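Local coordinates for MDM10 isoform 1 (Saccharomyces cerevisiae, PDB 7BTX), which is a component of the ERMES complex that tethers the endoplasmic reticulum to mitochondria and takes part in late assembly steps of the TOM complex, at residues Leu141-Met146 against Glu154-Lys159; Ser150-Ala155 against Val172-Glu177; Phe167-Val172 against Asn180-Tyr185; Thr201-Cys206 against Gly240-Ser245. One frame throughout, in Å; residues are numbered along the deposited sequence.

Contacts 1, 2 and 3 lie in one sheet. Contact 1 pairs strand 140-147 with 152-162, contact 2 pairs the N-terminal part of 152-162 with the C-terminal end of 165-174, and contact 3 pairs 165-174 with 179-189. Contacts 1 and 2 share Glu-154 and Ala-155, while contacts 2 and 3 share Val-172. Contacts 1 and 3, with centres about 9 Å apart, each have a buried face and a more exposed one, and regular backbone bonding. Contact 2 runs out of the sheet into exposed loops, where weak polar bonds replace regular pairing. Contact 4 joins two loops, largely at the surface, through apolar packing; Thr-201 OG1 ties it to contact 3 at Leu-182 O.

Contact 1: residues Leu141-Met146 against Glu154-Lys159; sequences LYYGRM and EAMIIK
Tyr-143 and Glu-154 meet through their polar ends. The Tyr-143 hydroxyl OH donates to Glu-154 OE2 at 2.9 Å, using the anti lone pair of that oxygen, which lies in the ring plane at the ring edge; ring and carboxylate planes are 53° apart. Arg-145 runs alongside Glu-154, pointing the same way, yet Arg-145 NE stays 4.4 Å from Glu-154 OE2, well out of the guanidinium plane. This is charge proximity without a salt bridge, and would be expected to stabilise the carboxylate. The guanidinium N-H groups instead bond Tyr-147 and Ser-72. A second polar pair is Lys-159 NZ to Tyr-142 OH at 3.3 Å, NZ being shared with Ser-140 OG; bends at chi2 and chi3 turn CD and CE back, and NZ beyond them reaches the hydroxyl.

Apolar contacts occupy both faces. Leu-141 CD2 touches Met-156 CE at 3.7 Å and Ile-158 CD1 at 3.8 Å, on the face that meets helix 5-16. On the other face, Tyr-142 CE2 lies 3.6 Å from Ile-157 CG2.

Backbone bonds join the pairs 141/158, 143/156 and 145/154 reciprocally; Leu-141 N to Ile-158 O, at 2.9 Å, is representative. With strand axes 178° apart, the geometry is that of an antiparallel beta hairpin, consistent with neighbouring staves of a mitochondrial beta-barrel whose inner face receives the N-terminal helix.

Contact 2: residues Ser150-Ala155 against Val172-Glu177; sequences SSDLEA and VSSFKE
A backbone carbonyl sits over an aromatic ring here: Ser-151 O lies 3.7 Å above the plane of the Phe-175 ring, over its centre. The same serine also brings its hydroxyl to the ring, Ser-151 OG lying 3.2 Å from Phe-175 CD2. That hydroxyl donates to Ser-150 O at 2.6 Å, which fixes its direction within its own loop. Ser-151 has a positive phi of 54°, and together with Asp-152 it faces Tyr-147, forming a G1 beta bulge at the start of strand 152-162.

Beside the bulge, Asp-152 reaches across to the end of strand 165-174. Its CG stands anti to the carbonyl carbon (chi1 -83°), and the two carboxylate oxygens divide their work: OD1 takes a weak bond from Phe-175 N at 3.4 Å, and OD2 a weak one from Ser-174 OG at 3.3 Å. One carboxylate therefore touches two successive residues as the chain leaves the strand.

Regular pairing begins one residue further on. Leu-153 and Ser-173 form a reciprocal hydrogen-bonded pair, with Leu-153 N to Ser-173 O at 2.8 Å and Ser-173 N to Leu-153 O at 2.9 Å, while Glu-154 CB approaches Val-172 CG2 at 4.2 Å in the following non-hydrogen-bonded pair. The chain of another protein in the assembly packs on Asp-152 and Val-172.

The chemistry thus passes from firm backbone bonds within the sheet to long carboxylate bonds and ring contacts at its margin, consistent with a looser polar hold at the end of strand 165-174 and its loop than within the sheet.

Contact 3: residues Phe167-Val172 against Asn180-Tyr185; sequences FMLKGV and NVLTCY
Tyr-185 lies against two side chains of the opposite strand, Met-168 and Lys-170. Its CG, anti to the carbonyl carbon (chi1 -62°), puts the ring beside its own backbone N, where CD1 and CE1 meet Met-168 and Lys-170. Closer to the backbone, Tyr-185 CB lies 3.7 Å from Met-168 CB. The methionine bends at chi3 (46°), bringing CE to 4.1 Å from Tyr-185 CD1, while Met-168 SD stands 5.5 Å from the ring centroid in an oblique Met-aromatic contact. Lys-170, extended beyond CG, crosses the tyrosine obliquely, with CD 3.7 Å from Tyr-185 CE1. Nearer the backbone, Lys-170 CB lies 3.6 Å from Thr-183 OG1. Helix 5-16 touches both Met-168 and Lys-170 on this face.

On the other face, Leu-169 CD2 touches two groups of the facing strand: Leu-182 CD1 and Cys-184 SG are each 3.7 Å from it. Leu-182 CD1 also approaches Gly-171 CA, where no side chain intervenes. Cys-184 SG makes an oblique sulfur-aromatic contact with the Phe-167 ring.

The backbone supports this arrangement. Val-172 and Val-181 bond reciprocally, with Val-172 N to Val-181 O at 2.9 Å, and Lys-170 pairs likewise with Thr-183. At the Met-168 end, the bond from Met-168 N to Tyr-185 O is weak. Strand axes 165° apart mark a gently twisted antiparallel hairpin, strands 165-174 and 179-189 continuing the probable barrel wall.

Contact 4: residues Thr201-Cys206 against Gly240-Ser245; sequences TSDLLC and GLVSLS
Leu-204 and Val-242 meet at about a right angle, the valine's CG1 pressing on the leucine's branch point: Val-242 CG1 lies 3.7 Å from Leu-204 CG. The same methyl also comes to 3.6 Å from Asp-203 O, so it sits beside both a side chain and a backbone carbonyl. The other methyl, CG2, which the valine's torsion places between its backbone N and carbonyl carbon, touches Asp-203 CB at 3.7 Å. Both methyls thus meet Asp-203, and CG1 alone also packs on Leu-204.

Leu-241 comes in beside this pair. Its CB meets Leu-204 CB at 3.8 Å, and its CD1 reaches the Leu-204 carbonyl. Leu-205 directs its CB away from the other segment, but its CD1 returns to lie 3.7 Å from Gly-240 N.

In the fold, residues 201-206 link the end of strand 194-199 to the short strand 209-211. Residues 240-245 form the tight turn that joins strand 230-240 to strand 245-258. The turn closes with Leu-244 N bonding to Gly-240 O at 2.7 Å. The contact therefore brings two connecting loops together where the sheet ending in strand 194-199 gives way to the one beginning with 209-211, consistent with successive parts of a beta-barrel wall.

The polar side-chain approach across the contact lies at one end. Asp-203 CG is anti to the carbonyl carbon (chi1 -86°), and from there OD2 stands 3.1 Å from Ser-243 OG. Ser-243 OG also makes a weak hydrogen bond with Ser-245 OG inside the turn. At the other end, Cys-206 bonds through its backbone to Leu-239.

Contact 1: residues Leu141-Met146 against Glu154-Lys159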
# COMPACT_ATOMS: atom_id res chain seq x y z
N LEU D 141 -33.44 -15.85 14.57
CA LEU D 141 -32.52 -14.75 14.32
C LEU D 141 -31.89 -14.96 12.97
O LEU D 141 -31.43 -16.06 12.66
CB LEU D 141 -31.45 -14.64 15.41
CG LEU D 141 -30.45 -13.48 15.33
CD1 LEU D 141 -30.18 -12.96 16.69
CD2 LEU D 141 -29.13 -13.93 14.75
N TYR D 142 -31.86 -13.91 12.16
CA TYR D 142 -31.16 -13.91 10.89
C TYR D 142 -30.14 -12.79 10.90
O TYR D 142 -30.45 -11.65 11.21
CB TYR D 142 -32.13 -13.74 9.72
CG TYR D 142 -33.15 -14.84 9.64
CD1 TYR D 142 -34.38 -14.71 10.26
CD2 TYR D 142 -32.88 -16.00 8.95
CE1 TYR D 142 -35.31 -15.72 10.20
CE2 TYR D 142 -33.80 -17.01 8.88
CZ TYR D 142 -35.01 -16.87 9.50
OH TYR D 142 -35.93 -17.88 9.42
N TYR D 143 -28.90 -13.15 10.58
CA TYR D 143 -27.81 -12.19 10.64
C TYR D 143 -26.90 -12.44 9.46
O TYR D 143 -26.60 -13.59 9.15
CB TYR D 143 -27.04 -12.31 11.95
CG TYR D 143 -25.73 -11.56 11.99
CD1 TYR D 143 -25.70 -10.19 12.19
CD2 TYR D 143 -24.53 -12.23 11.83
CE1 TYR D 143 -24.51 -9.51 12.22
CE2 TYR D 143 -23.34 -11.55 11.85
CZ TYR D 143 -23.34 -10.20 12.05
OH TYR D 143 -22.14 -9.53 12.09
N GLY D 144 -26.48 -11.37 8.79
CA GLY D 144 -25.50 -11.47 7.74
C GLY D 144 -24.66 -10.21 7.71
O GLY D 144 -25.09 -9.16 8.15
N ARG D 145 -23.45 -10.35 7.19
CA ARG D 145 -22.54 -9.22 7.16
C ARG D 145 -21.53 -9.38 6.04
O ARG D 145 -20.92 -10.44 5.91
CB ARG D 145 -21.82 -9.07 8.49
CG ARG D 145 -20.83 -7.96 8.53
CD ARG D 145 -20.03 -8.02 9.78
NE ARG D 145 -20.50 -7.06 10.76
CZ ARG D 145 -19.80 -6.72 11.83
NH1 ARG D 145 -18.61 -7.25 12.04
NH2 ARG D 145 -20.29 -5.83 12.68
N MET D 146 -21.35 -8.33 5.24
CA MET D 146 -20.27 -8.29 4.26
C MET D 146 -19.26 -7.25 4.71
O MET D 146 -19.63 -6.19 5.22
CB MET D 146 -20.78 -7.99 2.84
CG MET D 146 -21.43 -6.64 2.61
SD MET D 146 -21.88 -6.38 0.89
CE MET D 146 -23.33 -7.39 0.74
N GLU D 154 -20.22 -13.20 6.00
CA GLU D 154 -20.47 -14.04 7.16
C GLU D 154 -21.96 -14.06 7.41
O GLU D 154 -22.67 -13.13 7.03
CB GLU D 154 -19.68 -13.54 8.38
CG GLU D 154 -20.39 -12.55 9.26
CD GLU D 154 -19.53 -12.09 10.41
OE1 GLU D 154 -18.32 -12.41 10.40
OE2 GLU D 154 -20.04 -11.40 11.31
N ALA D 155 -22.47 -15.14 8.00
CA ALA D 155 -23.90 -15.28 8.20
C ALA D 155 -24.16 -16.12 9.44
O ALA D 155 -23.29 -16.86 9.90
CB ALA D 155 -24.58 -15.90 6.98
N MET D 156 -25.36 -15.99 9.98
CA MET D 156 -25.78 -16.76 11.14
C MET D 156 -27.29 -16.83 11.23
O MET D 156 -27.97 -15.81 11.24
CB MET D 156 -25.22 -16.15 12.43
CG MET D 156 -25.58 -16.94 13.67
SD MET D 156 -24.76 -16.35 15.15
CE MET D 156 -25.52 -14.75 15.31
N ILE D 157 -27.83 -18.04 11.27
CA ILE D 157 -29.26 -18.27 11.47
C ILE D 157 -29.42 -19.05 12.75
O ILE D 157 -28.76 -20.07 12.94
CB ILE D 157 -29.88 -19.03 10.28
CG1 ILE D 157 -29.59 -18.32 8.97
CG2 ILE D 157 -31.37 -19.18 10.47
CD1 ILE D 157 -29.78 -19.19 7.77
N ILE D 158 -30.28 -18.57 13.64
CA ILE D 158 -30.61 -19.27 14.87
C ILE D 158 -32.10 -19.58 14.81
O ILE D 158 -32.90 -18.71 14.45
CB ILE D 158 -30.29 -18.44 16.12
CG1 ILE D 158 -28.87 -17.91 16.07
CG2 ILE D 158 -30.45 -19.28 17.36
CD1 ILE D 158 -28.60 -16.88 17.12
N LYS D 159 -32.47 -20.81 15.12
CA LYS D 159 -33.86 -21.23 15.18
C LYS D 159 -34.07 -21.94 16.51
O LYS D 159 -33.45 -22.98 16.76
CB LYS D 159 -34.20 -22.18 14.03
CG LYS D 159 -33.89 -21.68 12.64
CD LYS D 159 -34.82 -20.57 12.23
CE LYS D 159 -36.21 -21.10 11.98
NZ LYS D 159 -37.13 -19.98 11.65

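Contact 2: residues Ser150-Ala155 against Val172-Glu177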
# COMPACT_ATOMS: atom_id res chain seq x y z
N SER D 150 -12.93 -6.11 1.40
CA SER D 150 -12.53 -7.51 1.38
C SER D 150 -13.49 -8.40 0.62
O SER D 150 -13.06 -9.45 0.15
CB SER D 150 -12.41 -8.03 2.81
OG SER D 150 -11.49 -7.26 3.55
N SER D 151 -14.76 -7.99 0.50
CA SER D 151 -15.87 -8.82 -0.01
C SER D 151 -15.99 -10.13 0.76
O SER D 151 -16.32 -11.17 0.19
CB SER D 151 -15.76 -9.05 -1.52
OG SER D 151 -14.61 -9.80 -1.86
N ASP D 152 -15.73 -10.08 2.06
CA ASP D 152 -15.79 -11.25 2.92
C ASP D 152 -17.14 -11.32 3.61
O ASP D 152 -17.53 -10.39 4.32
CB ASP D 152 -14.67 -11.21 3.95
CG ASP D 152 -13.35 -11.72 3.41
OD1 ASP D 152 -13.29 -12.03 2.21
OD2 ASP D 152 -12.39 -11.82 4.20
N LEU D 153 -17.84 -12.43 3.42
CA LEU D 153 -19.19 -12.60 3.91
C LEU D 153 -19.18 -13.39 5.20
O LEU D 153 -18.25 -14.15 5.49
CB LEU D 153 -20.06 -13.30 2.86
CG LEU D 153 -20.73 -12.58 1.69
CD1 LEU D 153 -21.69 -11.54 2.19
CD2 LEU D 153 -19.74 -11.97 0.74
N GLU D 154 -20.22 -13.20 6.00
CA GLU D 154 -20.47 -14.04 7.16
C GLU D 154 -21.96 -14.06 7.41
O GLU D 154 -22.67 -13.13 7.03
CB GLU D 154 -19.68 -13.54 8.38
CG GLU D 154 -20.39 -12.55 9.26
CD GLU D 154 -19.53 -12.09 10.41
OE1 GLU D 154 -18.32 -12.41 10.40
OE2 GLU D 154 -20.04 -11.40 11.31
N ALA D 155 -22.47 -15.14 8.00
CA ALA D 155 -23.90 -15.28 8.20
C ALA D 155 -24.16 -16.12 9.44
O ALA D 155 -23.29 -16.86 9.90
CB ALA D 155 -24.58 -15.90 6.98
N VAL D 172 -19.20 -18.61 6.91
CA VAL D 172 -18.14 -17.62 6.73
C VAL D 172 -17.55 -17.86 5.35
O VAL D 172 -17.16 -18.99 5.02
CB VAL D 172 -17.06 -17.73 7.83
CG1 VAL D 172 -15.77 -17.10 7.37
CG2 VAL D 172 -17.51 -17.05 9.10
N SER D 173 -17.50 -16.82 4.51
CA SER D 173 -17.11 -16.96 3.11
C SER D 173 -16.11 -15.87 2.73
O SER D 173 -16.48 -14.73 2.48
CB SER D 173 -18.34 -16.92 2.22
OG SER D 173 -17.99 -16.98 0.85
N SER D 174 -14.83 -16.23 2.70
CA SER D 174 -13.82 -15.34 2.14
C SER D 174 -13.63 -15.61 0.66
O SER D 174 -13.65 -16.76 0.22
CB SER D 174 -12.49 -15.51 2.88
OG SER D 174 -12.62 -15.16 4.25
N PHE D 175 -13.43 -14.55 -0.13
CA PHE D 175 -13.22 -14.71 -1.56
C PHE D 175 -11.77 -15.00 -1.93
O PHE D 175 -11.50 -16.04 -2.55
CB PHE D 175 -13.69 -13.46 -2.33
CG PHE D 175 -15.17 -13.43 -2.59
CD1 PHE D 175 -15.99 -14.47 -2.16
CD2 PHE D 175 -15.74 -12.39 -3.31
CE1 PHE D 175 -17.35 -14.44 -2.41
CE2 PHE D 175 -17.10 -12.36 -3.56
CZ PHE D 175 -17.91 -13.38 -3.11
N LYS D 176 -10.84 -14.13 -1.58
CA LYS D 176 -9.43 -14.49 -1.53
C LYS D 176 -9.07 -14.73 -0.07
O LYS D 176 -9.83 -14.34 0.83
CB LYS D 176 -8.53 -13.42 -2.16
CG LYS D 176 -8.56 -12.06 -1.50
CD LYS D 176 -7.58 -11.13 -2.21
CE LYS D 176 -8.07 -10.79 -3.61
NZ LYS D 176 -7.19 -9.80 -4.30
N GLU D 177 -7.89 -15.32 0.15
CA GLU D 177 -7.62 -16.19 1.29
C GLU D 177 -8.80 -17.15 1.37
O GLU D 177 -9.55 -17.15 2.35
CB GLU D 177 -7.41 -15.39 2.59
CG GLU D 177 -6.84 -16.17 3.77
CD GLU D 177 -6.75 -15.32 5.02
OE1 GLU D 177 -7.19 -14.15 4.98
OE2 GLU D 177 -6.24 -15.82 6.05

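Contact 3: residues Phe167-Val172 against Asn180-Tyr185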
# COMPACT_ATOMS: atom_id res chain seq x y z
N PHE D 167 -31.42 -24.73 16.97
CA PHE D 167 -30.62 -25.02 15.79
C PHE D 167 -29.86 -23.76 15.41
O PHE D 167 -30.36 -22.65 15.61
CB PHE D 167 -31.48 -25.50 14.62
CG PHE D 167 -30.71 -25.77 13.37
CD1 PHE D 167 -29.87 -26.87 13.28
CD2 PHE D 167 -30.82 -24.93 12.28
CE1 PHE D 167 -29.15 -27.12 12.13
CE2 PHE D 167 -30.11 -25.18 11.12
CZ PHE D 167 -29.27 -26.27 11.05
N MET D 168 -28.66 -23.93 14.87
CA MET D 168 -27.83 -22.79 14.52
C MET D 168 -27.02 -23.09 13.28
O MET D 168 -26.48 -24.18 13.13
CB MET D 168 -26.88 -22.43 15.65
CG MET D 168 -27.43 -21.48 16.67
SD MET D 168 -26.09 -20.86 17.69
CE MET D 168 -24.88 -20.48 16.43
N LEU D 169 -26.94 -22.11 12.39
CA LEU D 169 -26.05 -22.15 11.24
C LEU D 169 -25.06 -21.00 11.35
O LEU D 169 -25.37 -19.96 11.92
CB LEU D 169 -26.83 -22.04 9.93
CG LEU D 169 -27.24 -23.34 9.25
CD1 LEU D 169 -28.47 -23.11 8.42
CD2 LEU D 169 -26.12 -23.84 8.39
N LYS D 170 -23.86 -21.21 10.81
CA LYS D 170 -22.82 -20.18 10.90
C LYS D 170 -21.93 -20.32 9.67
O LYS D 170 -21.01 -21.14 9.65
CB LYS D 170 -22.02 -20.31 12.17
CG LYS D 170 -22.41 -19.37 13.28
CD LYS D 170 -21.71 -19.78 14.56
CE LYS D 170 -21.74 -18.68 15.59
NZ LYS D 170 -21.25 -19.15 16.91
N GLY D 171 -22.19 -19.50 8.66
CA GLY D 171 -21.37 -19.47 7.48
C GLY D 171 -20.36 -18.34 7.50
O GLY D 171 -20.60 -17.27 8.05
N VAL D 172 -19.20 -18.61 6.91
CA VAL D 172 -18.14 -17.62 6.73
C VAL D 172 -17.55 -17.86 5.35
O VAL D 172 -17.16 -18.99 5.02
CB VAL D 172 -17.06 -17.73 7.83
CG1 VAL D 172 -15.77 -17.10 7.37
CG2 VAL D 172 -17.51 -17.05 9.10
N ASN D 180 -14.48 -21.30 2.47
CA ASN D 180 -15.92 -21.39 2.66
C ASN D 180 -16.21 -22.40 3.77
O ASN D 180 -15.97 -23.60 3.61
CB ASN D 180 -16.62 -21.81 1.37
CG ASN D 180 -16.70 -20.68 0.35
OD1 ASN D 180 -17.30 -20.85 -0.71
ND2 ASN D 180 -16.11 -19.54 0.66
N VAL D 181 -16.74 -21.91 4.89
CA VAL D 181 -16.94 -22.73 6.07
C VAL D 181 -18.39 -22.61 6.51
O VAL D 181 -18.89 -21.51 6.75
CB VAL D 181 -15.99 -22.31 7.20
CG1 VAL D 181 -16.42 -22.91 8.52
CG2 VAL D 181 -14.58 -22.74 6.88
N LEU D 182 -19.08 -23.74 6.63
CA LEU D 182 -20.50 -23.76 6.98
C LEU D 182 -20.73 -24.78 8.08
O LEU D 182 -20.69 -25.99 7.82
CB LEU D 182 -21.35 -24.09 5.76
CG LEU D 182 -22.85 -24.06 5.98
CD1 LEU D 182 -23.28 -22.64 6.28
CD2 LEU D 182 -23.54 -24.58 4.74
N THR D 183 -20.98 -24.31 9.30
CA THR D 183 -21.08 -25.17 10.46
C THR D 183 -22.48 -25.12 11.05
O THR D 183 -23.12 -24.07 11.09
CB THR D 183 -20.08 -24.78 11.54
OG1 THR D 183 -20.54 -23.60 12.19
CG2 THR D 183 -18.73 -24.50 10.95
N CYS D 184 -22.94 -26.27 11.54
CA CYS D 184 -24.25 -26.43 12.15
C CYS D 184 -24.12 -26.73 13.63
O CYS D 184 -23.18 -27.40 14.06
CB CYS D 184 -25.05 -27.54 11.46
SG CYS D 184 -25.38 -27.26 9.72
N TYR D 185 -25.07 -26.24 14.42
CA TYR D 185 -25.08 -26.45 15.87
C TYR D 185 -26.48 -26.86 16.27
O TYR D 185 -27.37 -26.01 16.37
CB TYR D 185 -24.67 -25.21 16.64
CG TYR D 185 -23.27 -24.69 16.40
CD1 TYR D 185 -22.98 -23.94 15.28
CD2 TYR D 185 -22.27 -24.91 17.33
CE1 TYR D 185 -21.72 -23.46 15.06
CE2 TYR D 185 -21.00 -24.44 17.12
CZ TYR D 185 -20.73 -23.71 15.98
OH TYR D 185 -19.47 -23.22 15.75

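Contact 4: residues Thr201-Cys206 against Gly240-Ser245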
# COMPACT_ATOMS: atom_id res chain seq x y z
N THR D 201 -17.72 -27.90 8.31
CA THR D 201 -17.22 -28.24 6.99
C THR D 201 -15.75 -27.82 6.90
O THR D 201 -15.25 -27.46 5.83
CB THR D 201 -18.09 -27.59 5.90
OG1 THR D 201 -19.46 -27.66 6.30
CG2 THR D 201 -18.02 -28.38 4.59
N SER D 202 -15.06 -27.81 8.04
CA SER D 202 -13.65 -27.46 8.03
C SER D 202 -12.82 -28.61 7.47
O SER D 202 -12.21 -28.49 6.40
CB SER D 202 -13.18 -27.09 9.44
OG SER D 202 -13.52 -28.11 10.36
N ASP D 203 -12.79 -29.74 8.16
CA ASP D 203 -12.30 -30.95 7.51
C ASP D 203 -13.50 -31.73 6.99
O ASP D 203 -13.76 -31.75 5.78
CB ASP D 203 -11.50 -31.80 8.50
CG ASP D 203 -10.05 -31.39 8.58
OD1 ASP D 203 -9.64 -30.47 7.84
OD2 ASP D 203 -9.31 -31.99 9.39
N LEU D 204 -14.22 -32.36 7.91
CA LEU D 204 -15.65 -32.62 7.80
C LEU D 204 -16.26 -32.62 9.19
O LEU D 204 -17.20 -33.39 9.46
CB LEU D 204 -15.96 -33.94 7.08
CG LEU D 204 -16.34 -33.83 5.60
CD1 LEU D 204 -16.90 -35.15 5.10
CD2 LEU D 204 -17.33 -32.70 5.36
N LEU D 205 -15.73 -31.78 10.07
CA LEU D 205 -15.67 -31.97 11.52
C LEU D 205 -17.03 -32.14 12.17
O LEU D 205 -17.82 -31.20 12.23
CB LEU D 205 -14.94 -30.78 12.14
CG LEU D 205 -14.74 -30.73 13.65
CD1 LEU D 205 -13.65 -31.69 14.06
CD2 LEU D 205 -14.40 -29.33 14.07
N CYS D 206 -17.29 -33.35 12.66
CA CYS D 206 -18.43 -33.64 13.51
C CYS D 206 -17.99 -33.58 14.96
O CYS D 206 -16.81 -33.77 15.27
CB CYS D 206 -19.03 -35.01 13.19
SG CYS D 206 -20.53 -35.39 14.11
N GLY D 240 -12.54 -35.02 12.92
CA GLY D 240 -12.57 -34.54 11.55
C GLY D 240 -12.53 -35.67 10.54
O GLY D 240 -11.50 -36.34 10.40
N LEU D 241 -13.62 -35.87 9.80
CA LEU D 241 -13.84 -37.11 9.06
C LEU D 241 -13.03 -37.28 7.78
O LEU D 241 -13.21 -38.29 7.09
CB LEU D 241 -15.32 -37.25 8.73
CG LEU D 241 -16.23 -37.57 9.91
CD1 LEU D 241 -17.66 -37.19 9.61
CD2 LEU D 241 -16.14 -39.04 10.25
N VAL D 242 -12.16 -36.34 7.42
CA VAL D 242 -11.27 -36.50 6.28
C VAL D 242 -9.82 -36.65 6.71
O VAL D 242 -8.99 -37.17 5.96
CB VAL D 242 -11.44 -35.36 5.25
CG1 VAL D 242 -12.90 -35.15 4.91
CG2 VAL D 242 -10.78 -34.07 5.71
N SER D 243 -9.49 -36.19 7.91
CA SER D 243 -8.16 -36.42 8.46
C SER D 243 -8.14 -37.54 9.48
O SER D 243 -7.06 -38.06 9.79
CB SER D 243 -7.61 -35.15 9.10
OG SER D 243 -8.36 -34.81 10.26
N LEU D 244 -9.30 -37.90 10.03
CA LEU D 244 -9.55 -38.86 11.10
C LEU D 244 -8.82 -38.46 12.38
O LEU D 244 -8.53 -39.32 13.20
CB LEU D 244 -9.18 -40.31 10.74
CG LEU D 244 -10.18 -41.12 9.90
CD1 LEU D 244 -10.19 -40.71 8.44
CD2 LEU D 244 -9.91 -42.62 10.04
N SER D 245 -8.53 -37.18 12.57
CA SER D 245 -7.81 -36.70 13.74
C SER D 245 -8.80 -36.38 14.85
O SER D 245 -9.51 -35.37 14.76
CB SER D 245 -7.00 -35.46 13.39
OG SER D 245 -7.81 -34.30 13.46